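Local coordinates for protein serine racemase (PDB 4ECL) that belongs to the alanine racemase family, pairing a TIM-barrel domain with a C-terminal beta domain, and is the cytoplasmic part of the serine racemase VanTG, at residues N21-A26 / L239-V244; K142-F147 / S192-P197. One frame throughout, in Å; residues are numbered along the deposited sequence.

Both contacts lie at the surface and pack a helix against a loop with no hydrogen bond between the paired segments, but in different regions of the chain. Contact 1 joins helix 13-25 to the loop from barrel strand 217-220 to strand 245-257 of the mixed sheet; contact 2 joins helix 140-146 to the loop between helix 169-191 and strand 198-200, within the barrel domain. Their centres are about 35 Å apart, and contact 2 lies farther from the chain centre. Buried areas are nearly equal, 246 and 247 Å². Contact 1 packs leucines with a threonine methyl and an alanine, flanked by hydrogen bonds to helix 13-25, whereas contact 2 turns on a leucine methyl over a phenylalanine ring.

Contact 1. Residues N21-A26 / L239-V244; sequences NTLQKA and LDLRPV
The last turns of helix 13-25 pack against the loop that leads from the barrel strand 217-220 to strand 245-257 of the mixed sheet, with T22, L23 and A26 meeting L239, D240 and L241. T22 presents its methyl: CG2 lies anti to the backbone N (OG1 at chi1 -64°) and meets L239 CB at 3.8 Å, the two side chains sliding past each other in opposite directions. T22 also lies against the backbone O of D240, 3.5 Å from its OG1, which is hydrogen-bonded to H18 O of its own helix. L23 crosses both loop leucines at about a right angle, its CD2 touching L239 CD1 at 3.7 Å and L241 CD2 at 4.1 Å. A26 CB sits against both methyls of L239, 4.1 Å from CD2. Within the loop, R242 NH2 reaches D240 OD2 at 3.2 Å in a salt bridge whose hydrogen bond is weak (128°). The chemistry is thus divided: methyl packing, with the D240 carbonyl beside T22, makes up the contact itself, while hydrogen bonds from H18 NE2 and N19 OD1, one turn back, hold D240 O and R242 N of the loop backbone.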
loop_
_atom_site.group_PDB
_atom_site.type_symbol
_atom_site.label_atom_id
_atom_site.label_comp_id
_atom_site.label_asym_id
_atom_site.label_seq_id
_atom_site.Cartn_x
_atom_site.Cartn_y
_atom_site.Cartn_z
ATOM N N ASN A 21 -21.736 -1.289 19.321
ATOM C CA ASN A 21 -22.850 -0.953 20.199
ATOM C C ASN A 21 -23.335 0.482 20.034
ATOM O O ASN A 21 -24.544 0.731 20.008
ATOM C CB ASN A 21 -22.501 -1.213 21.670
ATOM C CG ASN A 21 -22.431 -2.694 22.003
ATOM O OD1 ASN A 21 -23.264 -3.487 21.561
ATOM N ND2 ASN A 21 -21.431 -3.075 22.789
ATOM N N THR A 22 -22.400 1.421 19.932
ATOM C CA THR A 22 -22.756 2.831 19.812
ATOM C C THR A 22 -23.530 3.071 18.527
ATOM O O THR A 22 -24.507 3.828 18.492
ATOM C CB THR A 22 -21.519 3.739 19.822
ATOM O OG1 THR A 22 -20.852 3.623 21.086
ATOM C CG2 THR A 22 -21.916 5.191 19.600
ATOM N N LEU A 23 -23.089 2.407 17.469
ATOM C CA LEU A 23 -23.705 2.563 16.169
ATOM C C LEU A 23 -25.096 1.930 16.132
ATOM O O LEU A 23 -26.043 2.537 15.640
ATOM C CB LEU A 23 -22.788 1.969 15.087
ATOM C CG LEU A 23 -21.506 2.773 14.822
ATOM C CD1 LEU A 23 -20.534 2.001 13.946
ATOM C CD2 LEU A 23 -21.812 4.144 14.214
ATOM N N GLN A 24 -25.223 0.715 16.658
ATOM C CA GLN A 24 -26.516 0.039 16.667
ATOM C C GLN A 24 -27.548 0.856 17.444
ATOM O O GLN A 24 -28.721 0.869 17.099
ATOM C CB GLN A 24 -26.400 -1.363 17.271
ATOM C CG GLN A 24 -25.693 -2.358 16.370
ATOM C CD GLN A 24 -25.332 -3.657 17.080
ATOM O OE1 GLN A 24 -25.180 -3.697 18.309
ATOM N NE2 GLN A 24 -25.184 -4.730 16.301
ATOM N N LYS A 25 -27.090 1.545 18.487
ATOM C CA LYS A 25 -27.961 2.367 19.320
ATOM C C LYS A 25 -28.577 3.514 18.540
ATOM O O LYS A 25 -29.714 3.899 18.785
ATOM C CB LYS A 25 -27.183 2.943 20.505
ATOM C CG LYS A 25 -27.215 2.102 21.767
ATOM C CD LYS A 25 -26.541 2.847 22.908
ATOM C CE LYS A 25 -27.030 4.290 22.974
ATOM N NZ LYS A 25 -26.351 5.060 24.054
ATOM N N ALA A 26 -27.819 4.073 17.610
ATOM C CA ALA A 26 -28.318 5.177 16.806
ATOM C C ALA A 26 -29.231 4.693 15.673
ATOM O O ALA A 26 -29.813 5.500 14.946
ATOM C CB ALA A 26 -27.163 5.998 16.258
ATOM N N LEU A 239 -21.726 10.855 17.849
ATOM C CA LEU A 239 -21.575 9.593 18.549
ATOM C C LEU A 239 -20.220 9.503 19.237
ATOM O O LEU A 239 -19.252 10.161 18.839
ATOM C CB LEU A 239 -21.742 8.421 17.579
ATOM C CG LEU A 239 -23.112 8.321 16.900
ATOM C CD1 LEU A 239 -23.183 7.067 16.039
ATOM C CD2 LEU A 239 -24.209 8.326 17.950
ATOM N N ASP A 240 -20.165 8.673 20.270
ATOM C CA ASP A 240 -18.940 8.431 21.008
ATOM C C ASP A 240 -18.226 7.254 20.369
ATOM O O ASP A 240 -18.418 6.112 20.773
ATOM C CB ASP A 240 -19.262 8.133 22.477
ATOM C CG ASP A 240 -18.017 7.924 23.318
ATOM O OD1 ASP A 240 -16.947 8.448 22.937
ATOM O OD2 ASP A 240 -18.108 7.237 24.359
ATOM N N LEU A 241 -17.418 7.537 19.351
ATOM C CA LEU A 241 -16.688 6.492 18.635
ATOM C C LEU A 241 -15.215 6.489 19.051
ATOM O O LEU A 241 -14.607 7.547 19.245
ATOM C CB LEU A 241 -16.829 6.695 17.126
ATOM C CG LEU A 241 -18.278 6.650 16.647
ATOM C CD1 LEU A 241 -18.382 7.129 15.214
ATOM C CD2 LEU A 241 -18.835 5.237 16.804
ATOM N N ARG A 242 -14.643 5.303 19.215
ATOM C CA ARG A 242 -13.284 5.217 19.735
ATOM C C ARG A 242 -12.346 4.534 18.729
ATOM O O ARG A 242 -12.722 3.533 18.126
ATOM C CB ARG A 242 -13.283 4.502 21.084
ATOM C CG ARG A 242 -14.138 5.229 22.132
ATOM C CD ARG A 242 -14.136 4.544 23.483
ATOM N NE ARG A 242 -15.039 5.222 24.409
ATOM C CZ ARG A 242 -15.611 4.643 25.460
ATOM N NH1 ARG A 242 -15.385 3.361 25.726
ATOM N NH2 ARG A 242 -16.422 5.345 26.239
ATOM N N PRO A 243 -11.122 5.075 18.556
ATOM C CA PRO A 243 -10.187 4.560 17.539
ATOM C C PRO A 243 -9.780 3.116 17.815
ATOM O O PRO A 243 -9.444 2.759 18.951
ATOM C CB PRO A 243 -8.968 5.484 17.674
ATOM C CG PRO A 243 -9.058 6.055 19.060
ATOM C CD PRO A 243 -10.536 6.179 19.336
ATOM N N VAL A 244 -9.831 2.294 16.775
ATOM C CA VAL A 244 -9.532 0.873 16.893
ATOM C C VAL A 244 -8.061 0.556 16.585
ATOM O O VAL A 244 -7.458 -0.333 17.208
ATOM C CB VAL A 244 -10.455 0.052 15.964
ATOM C CG1 VAL A 244 -10.054 -1.422 15.946
ATOM C CG2 VAL A 244 -11.915 0.214 16.395
#

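Contact 2. Residues K142-F147 / S192-P197; sequences KILAAF and SGLNIP
F147, which follows helix 140-146, offers one face of its ring to L194, and a methyl of L144 of the same helix meets S192 CB. A CH-pi interaction carries the contact. L194 CD2 stands over the middle of the F147 ring, 3.5 Å from its centroid and only 7° off the normal, with F147 CD2 the nearest ring atom at 3.6 Å. F147 has CG anti to the carbonyl carbon and beside the backbone N (chi1 -84°). L194 extends toward the ring with CG anti to the backbone N (chi1 -171°); its second methyl, CD1, lies on the same side of the ring plane but outside the rim, nearest F147 CD1 at 4.0 Å. The two side chains cross at about a right angle. P197 meets the far end of the same ring tip to tip: its CG lies in the ring plane at the edge, while its CD approaches CE1 of F147 obliquely at 3.9 Å.

The methyls of L144 have different partners. CD2 packs on S192 CB at 3.7 Å, while CD1 reaches CD2 of L194 more loosely, at 4.3 Å. The hydroxyl of S192 is hydrogen-bonded to W188 O.

The loop starts from a Schellman motif that ends helix 169-191, with G193 at positive phi as the C-prime residue and L194 N hydrogen-bonded to L189 O. L144 also touches W188 and L194 touches L189, both on helix 169-191, while F147 rests on V154 and P197 on I157, both in barrel strand 152-158.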
loop_
_atom_site.group_PDB
_atom_site.type_symbol
_atom_site.label_atom_id
_atom_site.label_comp_id
_atom_site.label_asym_id
_atom_site.label_seq_id
_atom_site.Cartn_x
_atom_site.Cartn_y
_atom_site.Cartn_z
ATOM N N LYS A 142 -35.910 -1.749 -16.993
ATOM C CA LYS A 142 -34.777 -2.651 -16.810
ATOM C C LYS A 142 -34.651 -3.099 -15.349
ATOM O O LYS A 142 -34.365 -4.264 -15.067
ATOM C CB LYS A 142 -33.490 -2.002 -17.314
ATOM C CG LYS A 142 -33.570 -1.600 -18.789
ATOM C CD LYS A 142 -32.279 -0.947 -19.268
ATOM C CE LYS A 142 -32.385 -0.473 -20.721
ATOM N NZ LYS A 142 -31.153 0.264 -21.131
ATOM N N ILE A 143 -34.902 -2.180 -14.423
ATOM C CA ILE A 143 -34.868 -2.500 -12.997
ATOM C C ILE A 143 -35.912 -3.560 -12.645
ATOM O O ILE A 143 -35.609 -4.564 -11.987
ATOM C CB ILE A 143 -35.090 -1.239 -12.134
ATOM C CG1 ILE A 143 -33.924 -0.261 -12.326
ATOM C CG2 ILE A 143 -35.226 -1.614 -10.645
ATOM C CD1 ILE A 143 -34.222 1.157 -11.864
ATOM N N LEU A 144 -37.143 -3.339 -13.097
ATOM C CA LEU A 144 -38.226 -4.266 -12.817
ATOM C C LEU A 144 -37.943 -5.626 -13.462
ATOM O O LEU A 144 -38.223 -6.675 -12.880
ATOM C CB LEU A 144 -39.560 -3.682 -13.301
ATOM C CG LEU A 144 -40.782 -4.583 -13.138
ATOM C CD1 LEU A 144 -40.974 -4.971 -11.679
ATOM C CD2 LEU A 144 -42.021 -3.897 -13.694
ATOM N N ALA A 145 -37.379 -5.600 -14.665
ATOM C CA ALA A 145 -37.011 -6.825 -15.365
ATOM C C ALA A 145 -35.981 -7.639 -14.581
ATOM O O ALA A 145 -36.005 -8.877 -14.597
ATOM C CB ALA A 145 -36.495 -6.501 -16.760
ATOM N N ALA A 146 -35.090 -6.945 -13.872
ATOM C CA ALA A 146 -34.062 -7.619 -13.095
ATOM C C ALA A 146 -34.697 -8.404 -11.954
ATOM O O ALA A 146 -34.091 -9.328 -11.408
ATOM C CB ALA A 146 -33.059 -6.617 -12.560
ATOM N N PHE A 147 -35.924 -8.032 -11.595
ATOM C CA PHE A 147 -36.662 -8.742 -10.555
ATOM C C PHE A 147 -37.376 -9.987 -11.086
ATOM O O PHE A 147 -38.057 -10.688 -10.335
ATOM C CB PHE A 147 -37.685 -7.816 -9.898
ATOM C CG PHE A 147 -37.115 -6.960 -8.815
ATOM C CD1 PHE A 147 -37.025 -7.438 -7.517
ATOM C CD2 PHE A 147 -36.678 -5.672 -9.085
ATOM C CE1 PHE A 147 -36.498 -6.656 -6.511
ATOM C CE2 PHE A 147 -36.147 -4.880 -8.082
ATOM C CZ PHE A 147 -36.061 -5.374 -6.785
ATOM N N SER A 192 -45.947 -1.263 -9.846
ATOM C CA SER A 192 -45.849 -2.369 -10.797
ATOM C C SER A 192 -46.119 -3.723 -10.151
ATOM O O SER A 192 -45.774 -4.760 -10.719
ATOM C CB SER A 192 -44.454 -2.408 -11.415
ATOM O OG SER A 192 -44.086 -1.143 -11.931
ATOM N N GLY A 193 -46.697 -3.713 -8.954
ATOM C CA GLY A 193 -47.011 -4.943 -8.248
ATOM C C GLY A 193 -45.825 -5.610 -7.573
ATOM O O GLY A 193 -45.891 -6.782 -7.199
ATOM N N LEU A 194 -44.736 -4.870 -7.408
ATOM C CA LEU A 194 -43.537 -5.431 -6.785
ATOM C C LEU A 194 -43.501 -5.137 -5.289
ATOM O O LEU A 194 -43.691 -3.989 -4.881
ATOM C CB LEU A 194 -42.287 -4.880 -7.454
ATOM C CG LEU A 194 -41.003 -5.580 -7.021
ATOM C CD1 LEU A 194 -40.997 -7.017 -7.531
ATOM C CD2 LEU A 194 -39.781 -4.814 -7.504
ATOM N N ASN A 195 -43.284 -6.175 -4.477
ATOM C CA ASN A 195 -42.985 -6.009 -3.052
ATOM C C ASN A 195 -41.493 -5.744 -2.843
ATOM O O ASN A 195 -40.654 -6.596 -3.143
ATOM C CB ASN A 195 -43.396 -7.247 -2.253
ATOM C CG ASN A 195 -44.892 -7.523 -2.325
ATOM O OD1 ASN A 195 -45.706 -6.602 -2.443
ATOM N ND2 ASN A 195 -45.260 -8.798 -2.247
ATOM N N ILE A 196 -41.173 -4.562 -2.327
ATOM C CA ILE A 196 -39.793 -4.114 -2.172
ATOM C C ILE A 196 -38.986 -5.003 -1.214
ATOM O O ILE A 196 -39.464 -5.360 -0.137
ATOM C CB ILE A 196 -39.762 -2.646 -1.678
ATOM C CG1 ILE A 196 -40.712 -1.785 -2.514
ATOM C CG2 ILE A 196 -38.347 -2.073 -1.707
ATOM C CD1 ILE A 196 -40.419 -1.808 -4.008
ATOM N N PRO A 197 -37.761 -5.377 -1.613
ATOM C CA PRO A 197 -36.854 -6.102 -0.707
ATOM C C PRO A 197 -36.182 -5.178 0.319
ATOM O O PRO A 197 -36.629 -4.043 0.507
ATOM C CB PRO A 197 -35.813 -6.684 -1.661
ATOM C CG PRO A 197 -35.762 -5.707 -2.789
ATOM C CD PRO A 197 -37.194 -5.234 -2.964
#